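Local coordinates for protein farnesyl diphosphate phosphatase YisP (Bacillus subtilis subsp. subtilis, PDB 3WE9) that hydrolyses farnesyl diphosphate to farnesol and diphosphate, as a phosphatase belonging to the phytoene/squalene synthase family, and takes part in biofilm formation, at residues Lys12-Gln17 with Trp84-His89; Gln16-Ile21 with Val47-His52; Met123-Thr128 with Ala158-Arg163; Val162-Asp167 with Lys174-Arg179. All coordinates share one frame; numbering follows the deposited sequence.

Contact 1. Residues Lys12-Gln17 with Trp84-His89; sequences KEAYQQ and WKAFDH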
# COMPACT_ATOMS: atom_id res chain seq x y z
N LYS A 12 -22.12 10.21 6.37
CA LYS A 12 -21.80 9.17 7.35
C LYS A 12 -22.04 7.78 6.75
O LYS A 12 -21.30 6.84 7.03
CB LYS A 12 -22.64 9.34 8.61
CG LYS A 12 -22.25 10.54 9.48
CD LYS A 12 -20.93 10.31 10.21
CE LYS A 12 -20.60 11.49 11.14
NZ LYS A 12 -21.70 11.77 12.11
N GLU A 13 -23.09 7.67 5.95
CA GLU A 13 -23.40 6.40 5.31
C GLU A 13 -22.28 6.05 4.34
O GLU A 13 -21.78 4.93 4.34
CB GLU A 13 -24.72 6.49 4.54
CG GLU A 13 -25.95 6.28 5.40
CD GLU A 13 -27.23 6.35 4.59
OE1 GLU A 13 -27.31 5.67 3.54
OE2 GLU A 13 -28.16 7.08 5.02
N ALA A 14 -21.90 7.03 3.52
CA ALA A 14 -20.83 6.85 2.54
C ALA A 14 -19.51 6.46 3.20
O ALA A 14 -18.77 5.65 2.67
CB ALA A 14 -20.65 8.12 1.72
N TYR A 15 -19.22 7.05 4.36
CA TYR A 15 -17.98 6.73 5.08
C TYR A 15 -17.98 5.26 5.52
O TYR A 15 -17.00 4.54 5.32
CB TYR A 15 -17.81 7.62 6.31
CG TYR A 15 -17.01 8.89 6.08
CD1 TYR A 15 -15.73 8.85 5.52
CD2 TYR A 15 -17.48 10.13 6.52
CE1 TYR A 15 -14.94 10.00 5.40
CE2 TYR A 15 -16.71 11.29 6.40
CZ TYR A 15 -15.44 11.22 5.85
OH TYR A 15 -14.66 12.36 5.75
N GLN A 16 -19.08 4.83 6.15
CA GLN A 16 -19.19 3.45 6.61
C GLN A 16 -18.97 2.48 5.46
O GLN A 16 -18.33 1.44 5.63
CB GLN A 16 -20.56 3.21 7.24
CG GLN A 16 -20.68 3.79 8.63
CD GLN A 16 -19.46 3.47 9.48
OE1 GLN A 16 -19.09 2.31 9.64
NE2 GLN A 16 -18.83 4.51 10.02
N GLN A 17 -19.50 2.82 4.30
CA GLN A 17 -19.33 1.97 3.14
C GLN A 17 -17.87 2.00 2.69
O GLN A 17 -17.35 1.01 2.19
CB GLN A 17 -20.28 2.42 2.03
CG GLN A 17 -21.73 2.38 2.48
CD GLN A 17 -22.71 2.72 1.39
OE1 GLN A 17 -23.93 2.74 1.61
NE2 GLN A 17 -22.20 3.01 0.19
N TRP A 84 -18.44 9.79 -3.29
CA TRP A 84 -17.78 11.09 -3.38
C TRP A 84 -18.17 12.02 -2.25
O TRP A 84 -17.40 12.91 -1.88
CB TRP A 84 -18.11 11.76 -4.71
CG TRP A 84 -17.53 11.06 -5.90
CD1 TRP A 84 -16.23 10.69 -6.08
CD2 TRP A 84 -18.22 10.68 -7.09
NE1 TRP A 84 -16.06 10.11 -7.32
CE2 TRP A 84 -17.27 10.10 -7.96
CE3 TRP A 84 -19.56 10.79 -7.52
CZ2 TRP A 84 -17.61 9.62 -9.23
CZ3 TRP A 84 -19.89 10.31 -8.79
CH2 TRP A 84 -18.92 9.73 -9.63
N LYS A 85 -19.36 11.83 -1.70
CA LYS A 85 -19.84 12.67 -0.60
C LYS A 85 -18.86 12.60 0.56
O LYS A 85 -18.46 13.62 1.12
CB LYS A 85 -21.22 12.21 -0.15
CG LYS A 85 -22.22 12.05 -1.28
CD LYS A 85 -23.53 11.45 -0.79
CE LYS A 85 -24.38 10.96 -1.96
NZ LYS A 85 -25.66 10.35 -1.52
N ALA A 86 -18.47 11.38 0.93
CA ALA A 86 -17.53 11.17 2.03
C ALA A 86 -16.14 11.66 1.64
O ALA A 86 -15.40 12.18 2.48
CB ALA A 86 -17.48 9.69 2.39
N PHE A 87 -15.79 11.49 0.37
CA PHE A 87 -14.49 11.92 -0.11
C PHE A 87 -14.35 13.44 -0.08
O PHE A 87 -13.30 13.97 0.30
CB PHE A 87 -14.23 11.40 -1.52
CG PHE A 87 -12.85 11.69 -2.02
CD1 PHE A 87 -12.59 12.88 -2.71
CD2 PHE A 87 -11.80 10.81 -1.78
CE1 PHE A 87 -11.30 13.17 -3.15
CE2 PHE A 87 -10.51 11.10 -2.21
CZ PHE A 87 -10.26 12.29 -2.89
N ASP A 88 -15.40 14.15 -0.49
CA ASP A 88 -15.36 15.61 -0.47
C ASP A 88 -15.28 16.09 0.97
O ASP A 88 -14.60 17.07 1.27
CB ASP A 88 -16.60 16.21 -1.12
CG ASP A 88 -16.66 17.73 -0.96
OD1 ASP A 88 -15.75 18.42 -1.47
OD2 ASP A 88 -17.61 18.23 -0.32
N HIS A 89 -15.98 15.39 1.87
CA HIS A 89 -15.96 15.76 3.27
C HIS A 89 -14.53 15.65 3.81
O HIS A 89 -14.03 16.56 4.47
CB HIS A 89 -16.88 14.86 4.09
CG HIS A 89 -16.83 15.13 5.56
ND1 HIS A 89 -17.56 16.14 6.16
CD2 HIS A 89 -16.09 14.57 6.55
CE1 HIS A 89 -17.28 16.18 7.45
NE2 HIS A 89 -16.39 15.24 7.71
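Tyr15 offers one face of its ring to Ala86, whose methyl sits over it like a lid: Ala86 CB lies 3.8 Å from the centroid of the Tyr15 ring and 16° off the ring normal, a CH-pi contact. The methyl is displaced toward the CG-CD1 side, and the closest ring atom is Tyr15 CD1, 3.7 Å from Ala86 CB. On its other flank the same methyl meets Ala14, with Ala14 CB 3.6 Å from Ala86 CB. Ala86 is therefore wedged between a methyl and a ring of successive residues, and its small side chain lets the backbones come close, Tyr15 CA and Ala86 CA being 5.4 Å apart. The contact belongs to the all-helical fold of the squalene/phytoene synthases, where helix 6-25 crosses helix 84-94 almost perpendicularly, at -98° between the short segments and with the axes 7.8 Å apart. At the far end of the tyrosine stands His89. Its CG is anti to the backbone N, which turns the imidazole toward helix 6-25, and the two rings are nearly perpendicular, with planes at 89° and centroids 5.5 Å apart. Tyr15 OH also comes near the carbonyl of Ala86, at 3.4 Å from Ala86 O. A leucine in place of Tyr15 would probably leave the Ala86 methyl without its flat aromatic bed and open a gap beside His89. Behind the contact Tyr15 also packs on Gln42 and Ala46 of helix 38-54, while the His89 side chain touches Ile11, one turn earlier on helix 6-25.

Contact 2. Residues Gln16-Ile21 with Val47-His52; sequences QQCGQI and VLSFCH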
# COMPACT_ATOMS: atom_id res chain seq x y z
N GLN A 16 -19.08 4.83 6.15
CA GLN A 16 -19.19 3.45 6.61
C GLN A 16 -18.97 2.48 5.46
O GLN A 16 -18.33 1.44 5.63
CB GLN A 16 -20.56 3.21 7.24
CG GLN A 16 -20.68 3.79 8.63
CD GLN A 16 -19.46 3.47 9.48
OE1 GLN A 16 -19.09 2.31 9.64
NE2 GLN A 16 -18.83 4.51 10.02
N GLN A 17 -19.50 2.82 4.30
CA GLN A 17 -19.33 1.97 3.14
C GLN A 17 -17.87 2.00 2.69
O GLN A 17 -17.35 1.01 2.19
CB GLN A 17 -20.28 2.42 2.03
CG GLN A 17 -21.73 2.38 2.48
CD GLN A 17 -22.71 2.72 1.39
OE1 GLN A 17 -23.93 2.74 1.61
NE2 GLN A 17 -22.20 3.01 0.19
N CYS A 18 -17.21 3.14 2.88
CA CYS A 18 -15.80 3.24 2.53
C CYS A 18 -15.03 2.28 3.43
O CYS A 18 -14.08 1.64 2.99
CB CYS A 18 -15.28 4.67 2.72
SG CYS A 18 -15.77 5.85 1.43
N GLY A 19 -15.47 2.17 4.68
CA GLY A 19 -14.83 1.29 5.64
C GLY A 19 -15.05 -0.18 5.34
O GLY A 19 -14.16 -1.01 5.58
N GLN A 20 -16.23 -0.51 4.82
CA GLN A 20 -16.57 -1.89 4.47
C GLN A 20 -15.64 -2.33 3.35
O GLN A 20 -15.10 -3.44 3.36
CB GLN A 20 -18.02 -1.96 3.98
CG GLN A 20 -19.04 -1.26 4.87
CD GLN A 20 -19.57 -2.15 5.98
OE1 GLN A 20 -18.80 -2.69 6.78
NE2 GLN A 20 -20.89 -2.29 6.04
N ILE A 21 -15.47 -1.45 2.37
CA ILE A 21 -14.60 -1.69 1.22
C ILE A 21 -13.16 -1.96 1.63
O ILE A 21 -12.61 -3.02 1.33
CB ILE A 21 -14.61 -0.47 0.26
CG1 ILE A 21 -15.96 -0.37 -0.45
CG2 ILE A 21 -13.47 -0.57 -0.74
CD1 ILE A 21 -16.07 0.81 -1.41
N VAL A 47 -10.03 7.88 1.44
CA VAL A 47 -8.86 7.97 0.57
C VAL A 47 -8.51 6.62 -0.06
O VAL A 47 -8.31 6.53 -1.27
CB VAL A 47 -7.63 8.52 1.33
CG1 VAL A 47 -6.37 8.37 0.47
CG2 VAL A 47 -7.86 9.98 1.69
N LEU A 48 -8.43 5.58 0.76
CA LEU A 48 -8.09 4.26 0.24
C LEU A 48 -9.22 3.65 -0.59
O LEU A 48 -8.96 2.87 -1.51
CB LEU A 48 -7.69 3.32 1.38
CG LEU A 48 -6.42 3.70 2.13
CD1 LEU A 48 -6.00 2.56 3.05
CD2 LEU A 48 -5.30 4.01 1.15
N SER A 49 -10.46 3.98 -0.27
CA SER A 49 -11.60 3.48 -1.04
C SER A 49 -11.46 4.06 -2.44
O SER A 49 -11.67 3.36 -3.45
CB SER A 49 -12.93 3.92 -0.42
OG SER A 49 -13.20 3.20 0.77
N PHE A 50 -11.10 5.34 -2.50
CA PHE A 50 -10.89 6.04 -3.76
C PHE A 50 -9.83 5.29 -4.56
O PHE A 50 -10.01 5.02 -5.75
CB PHE A 50 -10.41 7.47 -3.51
CG PHE A 50 -9.81 8.13 -4.72
CD1 PHE A 50 -10.62 8.67 -5.71
CD2 PHE A 50 -8.43 8.17 -4.88
CE1 PHE A 50 -10.06 9.24 -6.85
CE2 PHE A 50 -7.86 8.74 -6.02
CZ PHE A 50 -8.68 9.28 -7.01
N CYS A 51 -8.72 4.97 -3.91
CA CYS A 51 -7.63 4.24 -4.55
C CYS A 51 -8.11 2.91 -5.11
O CYS A 51 -7.86 2.59 -6.28
CB CYS A 51 -6.49 4.02 -3.55
SG CYS A 51 -5.57 5.54 -3.13
N HIS A 52 -8.80 2.12 -4.28
CA HIS A 52 -9.31 0.82 -4.72
C HIS A 52 -10.23 0.99 -5.92
O HIS A 52 -10.07 0.31 -6.93
CB HIS A 52 -10.08 0.14 -3.59
CG HIS A 52 -10.70 -1.17 -3.98
ND1 HIS A 52 -9.94 -2.29 -4.26
CD2 HIS A 52 -11.99 -1.53 -4.16
CE1 HIS A 52 -10.74 -3.28 -4.60
NE2 HIS A 52 -11.99 -2.85 -4.55
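Ser49 carries its hydroxyl beside its own backbone N (chi1 -73°), aimed at Cys18, whose SG likewise stands anti to the carbonyl carbon (chi1 -77°). These torsions lay Ser49 OG against the base of the cysteine, 3.2 Å from Cys18 CB, while the sulfur reaches past it, Cys18 SG lying 3.9 Å from Ser49 CB. The pair marks the crossing of helix 6-25 and helix 38-54 in the all-helical squalene/phytoene synthase fold; the short segments meet at 59° with axes 8.9 Å apart, and small side chains occupy the point of closest approach. The hydroxyl lies only 2.9 Å from a backbone oxygen of the other helix, Ser49 OG to Cys18 O, but the angle is poor for a hydrogen bond. Its polar need is met instead within its own helix, by a bond to Trp45 O one turn back, so the helices are joined here by close packing rather than by a hydrogen bond between the segments. One turn farther on, Ile21 and His52 extend the contact. His52 sets its imidazole next to the CG2 methyl of Ile21. That ring also stacks with Tyr25, farther along helix 6-25. Cys18 and Ile21 also touch Leu83 of a loop. Ile21 CG2 approaches the imidazole obliquely, 3.8 Å from His52 CD2.

Contact 3. Residues Met123-Thr128 with Ala158-Arg163; sequences MYAYRT and AIQLVR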
# COMPACT_ATOMS: atom_id res chain seq x y z
N MET A 123 9.32 3.48 -10.03
CA MET A 123 8.59 4.67 -10.47
C MET A 123 7.11 4.36 -10.40
O MET A 123 6.29 5.22 -10.04
CB MET A 123 9.01 5.03 -11.90
CG MET A 123 8.20 6.17 -12.52
SD MET A 123 8.15 7.68 -11.54
CE MET A 123 9.86 8.04 -11.35
N TYR A 124 6.75 3.13 -10.74
CA TYR A 124 5.35 2.75 -10.69
C TYR A 124 4.81 2.68 -9.26
O TYR A 124 3.69 3.11 -8.99
CB TYR A 124 5.14 1.39 -11.36
CG TYR A 124 3.69 1.03 -11.41
CD1 TYR A 124 2.78 1.85 -12.09
CD2 TYR A 124 3.21 -0.10 -10.76
CE1 TYR A 124 1.43 1.55 -12.11
CE2 TYR A 124 1.85 -0.40 -10.78
CZ TYR A 124 0.97 0.42 -11.46
OH TYR A 124 -0.37 0.12 -11.50
N ALA A 125 5.61 2.12 -8.35
CA ALA A 125 5.20 2.02 -6.96
C ALA A 125 5.10 3.44 -6.39
O ALA A 125 4.27 3.72 -5.53
CB ALA A 125 6.22 1.21 -6.17
N TYR A 126 5.96 4.31 -6.89
CA TYR A 126 5.99 5.70 -6.45
C TYR A 126 4.72 6.44 -6.85
O TYR A 126 4.11 7.14 -6.03
CB TYR A 126 7.21 6.41 -7.06
CG TYR A 126 7.24 7.91 -6.85
CD1 TYR A 126 7.20 8.47 -5.58
CD2 TYR A 126 7.30 8.78 -7.95
CE1 TYR A 126 7.22 9.85 -5.39
CE2 TYR A 126 7.31 10.16 -7.77
CZ TYR A 126 7.28 10.69 -6.49
OH TYR A 126 7.30 12.05 -6.31
N ARG A 127 4.30 6.27 -8.10
CA ARG A 127 3.11 6.95 -8.62
C ARG A 127 1.80 6.42 -8.06
O ARG A 127 0.77 7.09 -8.16
CB ARG A 127 3.07 6.85 -10.15
CG ARG A 127 4.32 7.35 -10.85
CD ARG A 127 4.16 7.24 -12.37
NE ARG A 127 3.80 5.88 -12.79
CZ ARG A 127 4.61 5.05 -13.44
NH1 ARG A 127 5.84 5.43 -13.76
NH2 ARG A 127 4.20 3.84 -13.78
N THR A 128 1.82 5.23 -7.48
CA THR A 128 0.60 4.65 -6.91
C THR A 128 0.67 4.62 -5.38
O THR A 128 0.02 5.43 -4.71
CB THR A 128 0.34 3.23 -7.49
OG1 THR A 128 1.51 2.42 -7.35
CG2 THR A 128 -0.04 3.33 -8.97
N ALA A 158 6.69 1.47 -0.39
CA ALA A 158 7.08 0.15 0.11
C ALA A 158 5.90 -0.82 0.17
O ALA A 158 6.02 -2.00 -0.20
CB ALA A 158 7.70 0.29 1.50
N ILE A 159 4.75 -0.33 0.63
CA ILE A 159 3.56 -1.18 0.72
C ILE A 159 3.14 -1.69 -0.66
O ILE A 159 2.72 -2.84 -0.81
CB ILE A 159 2.41 -0.40 1.39
CG1 ILE A 159 2.72 -0.21 2.89
CG2 ILE A 159 1.09 -1.12 1.18
CD1 ILE A 159 1.76 0.74 3.62
N GLN A 160 3.26 -0.84 -1.67
CA GLN A 160 2.91 -1.25 -3.02
C GLN A 160 3.90 -2.33 -3.48
O GLN A 160 3.52 -3.32 -4.11
CB GLN A 160 2.94 -0.05 -3.97
CG GLN A 160 2.39 -0.35 -5.35
CD GLN A 160 0.91 -0.70 -5.33
OE1 GLN A 160 0.49 -1.63 -4.64
NE2 GLN A 160 0.11 0.04 -6.09
N LEU A 161 5.17 -2.14 -3.17
CA LEU A 161 6.18 -3.13 -3.54
C LEU A 161 5.88 -4.45 -2.85
O LEU A 161 6.03 -5.52 -3.44
CB LEU A 161 7.59 -2.66 -3.16
CG LEU A 161 8.19 -1.53 -4.01
CD1 LEU A 161 9.58 -1.18 -3.47
CD2 LEU A 161 8.27 -1.96 -5.47
N VAL A 162 5.46 -4.39 -1.59
CA VAL A 162 5.15 -5.63 -0.87
C VAL A 162 3.97 -6.33 -1.52
O VAL A 162 3.97 -7.55 -1.71
CB VAL A 162 4.86 -5.35 0.61
CG1 VAL A 162 4.37 -6.63 1.30
CG2 VAL A 162 6.13 -4.86 1.29
N ARG A 163 2.94 -5.57 -1.87
CA ARG A 163 1.78 -6.15 -2.52
C ARG A 163 2.20 -6.81 -3.82
O ARG A 163 1.76 -7.92 -4.14
CB ARG A 163 0.73 -5.07 -2.78
CG ARG A 163 -0.00 -4.61 -1.53
CD ARG A 163 -0.87 -3.40 -1.82
NE ARG A 163 -1.76 -3.10 -0.70
CZ ARG A 163 -2.87 -3.79 -0.42
NH1 ARG A 163 -3.22 -4.82 -1.17
NH2 ARG A 163 -3.62 -3.44 0.62
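Gln160 lays its aliphatic stem along the backbone of Ala125, with Gln160 CG 4.0 Å from Ala125 CA, and then bends to bring its amide to Thr128. The chain leaves with CG anti to the backbone N (chi1 -172°) and kinks at chi2, which carries NE2 across the helix pair. Gln160 NE2 donates to Thr128 OG1 at 3.0 Å, nearly straight at 166° and with the acceptor close to the amide plane. The threonine hydroxyl passes the chain on by donating to Tyr124 O, 2.8 Å from Thr128 OG1, so one oxygen accepts across the contact and donates within its own helix. That second bond supplements the backbone at the pi-type turn of 126-128, where the Thr128 N bonds are weak. A valine at Thr128 would probably leave the Gln160 amide without this acceptor, freer to turn, and Tyr124 O without its hydroxyl donor. Beside the polar link the contact is apolar: Ala125 CB touches one methyl of Leu161, Leu161 CD2, at 3.8 Å. The Gln160 side chain also lies about 4 Å from a bound triethylene glycol, probably from the crystallisation liquor. The segments cross at 120° with axes 8.6 Å apart, joining helix 118-140 to helix 145-165. This buried crossing, part apolar and part polar, with one side-chain hydrogen bond between the segments, lies in the helical core of the terpene-synthase-like fold of the squalene/phytoene synthase family.

Contact 4. Residues Val162-Asp167 with Lys174-Arg179; sequences VRFLSD and KNRIPR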
# COMPACT_ATOMS: atom_id res chain seq x y z
N VAL A 162 5.46 -4.39 -1.59
CA VAL A 162 5.15 -5.63 -0.87
C VAL A 162 3.97 -6.33 -1.52
O VAL A 162 3.97 -7.55 -1.71
CB VAL A 162 4.86 -5.35 0.61
CG1 VAL A 162 4.37 -6.63 1.30
CG2 VAL A 162 6.13 -4.86 1.29
N ARG A 163 2.94 -5.57 -1.87
CA ARG A 163 1.78 -6.15 -2.52
C ARG A 163 2.20 -6.81 -3.82
O ARG A 163 1.76 -7.92 -4.14
CB ARG A 163 0.73 -5.07 -2.78
CG ARG A 163 -0.00 -4.61 -1.53
CD ARG A 163 -0.87 -3.40 -1.82
NE ARG A 163 -1.76 -3.10 -0.70
CZ ARG A 163 -2.87 -3.79 -0.42
NH1 ARG A 163 -3.22 -4.82 -1.17
NH2 ARG A 163 -3.62 -3.44 0.62
N PHE A 164 3.05 -6.13 -4.59
CA PHE A 164 3.52 -6.66 -5.85
C PHE A 164 4.23 -8.00 -5.65
O PHE A 164 4.02 -8.94 -6.41
CB PHE A 164 4.49 -5.69 -6.54
CG PHE A 164 3.84 -4.43 -7.06
CD1 PHE A 164 2.45 -4.27 -7.01
CD2 PHE A 164 4.62 -3.42 -7.62
CE1 PHE A 164 1.85 -3.12 -7.52
CE2 PHE A 164 4.03 -2.26 -8.13
CZ PHE A 164 2.64 -2.11 -8.08
N LEU A 165 5.09 -8.06 -4.63
CA LEU A 165 5.85 -9.26 -4.31
C LEU A 165 5.05 -10.41 -3.69
O LEU A 165 5.54 -11.53 -3.59
CB LEU A 165 7.00 -8.90 -3.36
CG LEU A 165 8.13 -8.02 -3.91
CD1 LEU A 165 9.04 -7.55 -2.78
CD2 LEU A 165 8.92 -8.80 -4.94
N SER A 166 3.81 -10.12 -3.29
CA SER A 166 2.94 -11.10 -2.64
C SER A 166 2.08 -11.95 -3.57
O SER A 166 1.43 -12.90 -3.12
CB SER A 166 2.01 -10.39 -1.65
OG SER A 166 2.72 -9.68 -0.66
N ASP A 167 2.05 -11.62 -4.85
CA ASP A 167 1.18 -12.35 -5.77
C ASP A 167 1.59 -12.13 -7.21
O ASP A 167 1.46 -11.02 -7.74
CB ASP A 167 -0.26 -11.88 -5.53
CG ASP A 167 -1.28 -12.59 -6.40
OD1 ASP A 167 -0.96 -13.61 -7.05
OD2 ASP A 167 -2.44 -12.13 -6.40
N LYS A 174 3.11 -10.58 -13.41
CA LYS A 174 4.40 -11.07 -13.86
C LYS A 174 5.12 -10.01 -14.70
O LYS A 174 6.35 -9.93 -14.70
CB LYS A 174 4.23 -12.34 -14.70
CG LYS A 174 3.76 -13.57 -13.92
CD LYS A 174 3.73 -14.79 -14.84
CE LYS A 174 3.46 -16.08 -14.08
NZ LYS A 174 2.11 -16.09 -13.46
N ASN A 175 4.34 -9.18 -15.39
CA ASN A 175 4.90 -8.12 -16.23
C ASN A 175 5.67 -7.06 -15.45
O ASN A 175 6.51 -6.36 -16.01
CB ASN A 175 3.79 -7.43 -17.03
CG ASN A 175 3.45 -8.15 -18.31
OD1 ASN A 175 2.48 -7.81 -18.99
ND2 ASN A 175 4.26 -9.14 -18.67
N ARG A 176 5.37 -6.93 -14.16
CA ARG A 176 6.05 -5.92 -13.36
C ARG A 176 7.44 -6.34 -12.88
O ARG A 176 8.19 -5.51 -12.36
CB ARG A 176 5.16 -5.49 -12.18
CG ARG A 176 3.83 -4.87 -12.64
CD ARG A 176 3.05 -4.23 -11.49
NE ARG A 176 1.68 -3.87 -11.87
CZ ARG A 176 1.36 -2.93 -12.77
NH1 ARG A 176 2.30 -2.25 -13.40
NH2 ARG A 176 0.08 -2.69 -13.04
N ILE A 177 7.79 -7.61 -13.06
CA ILE A 177 9.12 -8.08 -12.67
C ILE A 177 10.12 -7.50 -13.68
O ILE A 177 10.02 -7.75 -14.88
CB ILE A 177 9.21 -9.62 -12.71
CG1 ILE A 177 8.17 -10.23 -11.77
CG2 ILE A 177 10.62 -10.07 -12.31
CD1 ILE A 177 7.96 -11.71 -11.96
N PRO A 178 11.10 -6.72 -13.19
CA PRO A 178 12.12 -6.10 -14.04
C PRO A 178 12.99 -7.10 -14.80
O PRO A 178 13.71 -7.90 -14.20
CB PRO A 178 12.93 -5.26 -13.06
CG PRO A 178 11.95 -4.97 -11.97
CD PRO A 178 11.27 -6.29 -11.79
N ARG A 179 12.92 -7.05 -16.13
CA ARG A 179 13.69 -7.96 -16.96
C ARG A 179 15.20 -7.82 -16.75
O ARG A 179 15.94 -8.79 -16.91
CB ARG A 179 13.32 -7.77 -18.43
CG ARG A 179 12.21 -8.70 -18.92
CD ARG A 179 11.00 -8.74 -17.98
NE ARG A 179 9.98 -9.67 -18.47
CZ ARG A 179 8.82 -9.90 -17.87
NH1 ARG A 179 8.50 -9.27 -16.73
NH2 ARG A 179 7.97 -10.76 -18.40
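Phe164 and Arg176 meet where the end of helix 145-165 faces the loop before helix 179-185, at the edge of the all-helical squalene/phytoene synthase fold. The close part is a CH-pi contact: Arg176 CD stands almost directly over the middle of the Phe164 ring, 4.0 Å from its centroid and 12° off the normal. Both first torsions are alike, with CG anti to the carbonyl carbon, and the arginine then runs extended from CG to NE, which lets its methylene cross the phenyl face. Beyond it the guanidinium plane lies 19° from the ring plane. Leu121 of helix 118-140 touches both side chains.

The rest is loose. Only these two side chains touch between the segments, burying a mere 83 Å² in all, and the nearest pair of alpha carbons, Phe164 CA and Arg176 CA, is 8.0 Å apart. Instead the loop is braced from within, by a type I turn from Lys174 to Ile177 and by Arg179, whose NE forms a salt bridge with Glu189. The Arg179 NH1 group grips two carbonyls at the edge of its guanidinium plane: it lies 3.0 Å from Lys174 O and 2.8 Å from Ile177 O, the latter bond running in the carbonyl plane on a lone pair.

Contacts 1 and 2 share helix 6-25, which crosses helix 84-94 in one and helix 38-54 in the other; they touch through Phe87 and Phe50. Contacts 3 and 4 share helix 145-165 and meet where Tyr124 packs against Phe164 and Arg176. The centre of contact 3 is closest to the centre of the chain, about 7 Å away; contact 1 is buried though peripheral, contact 2 is partly buried and contact 4 lies at the surface. Among the four, contact 3 alone has a clear hydrogen bond between its segments. Contacts 1 and 2 rely on small residues at helix crossings, whereas contact 4 sets an arginine methylene on a ring.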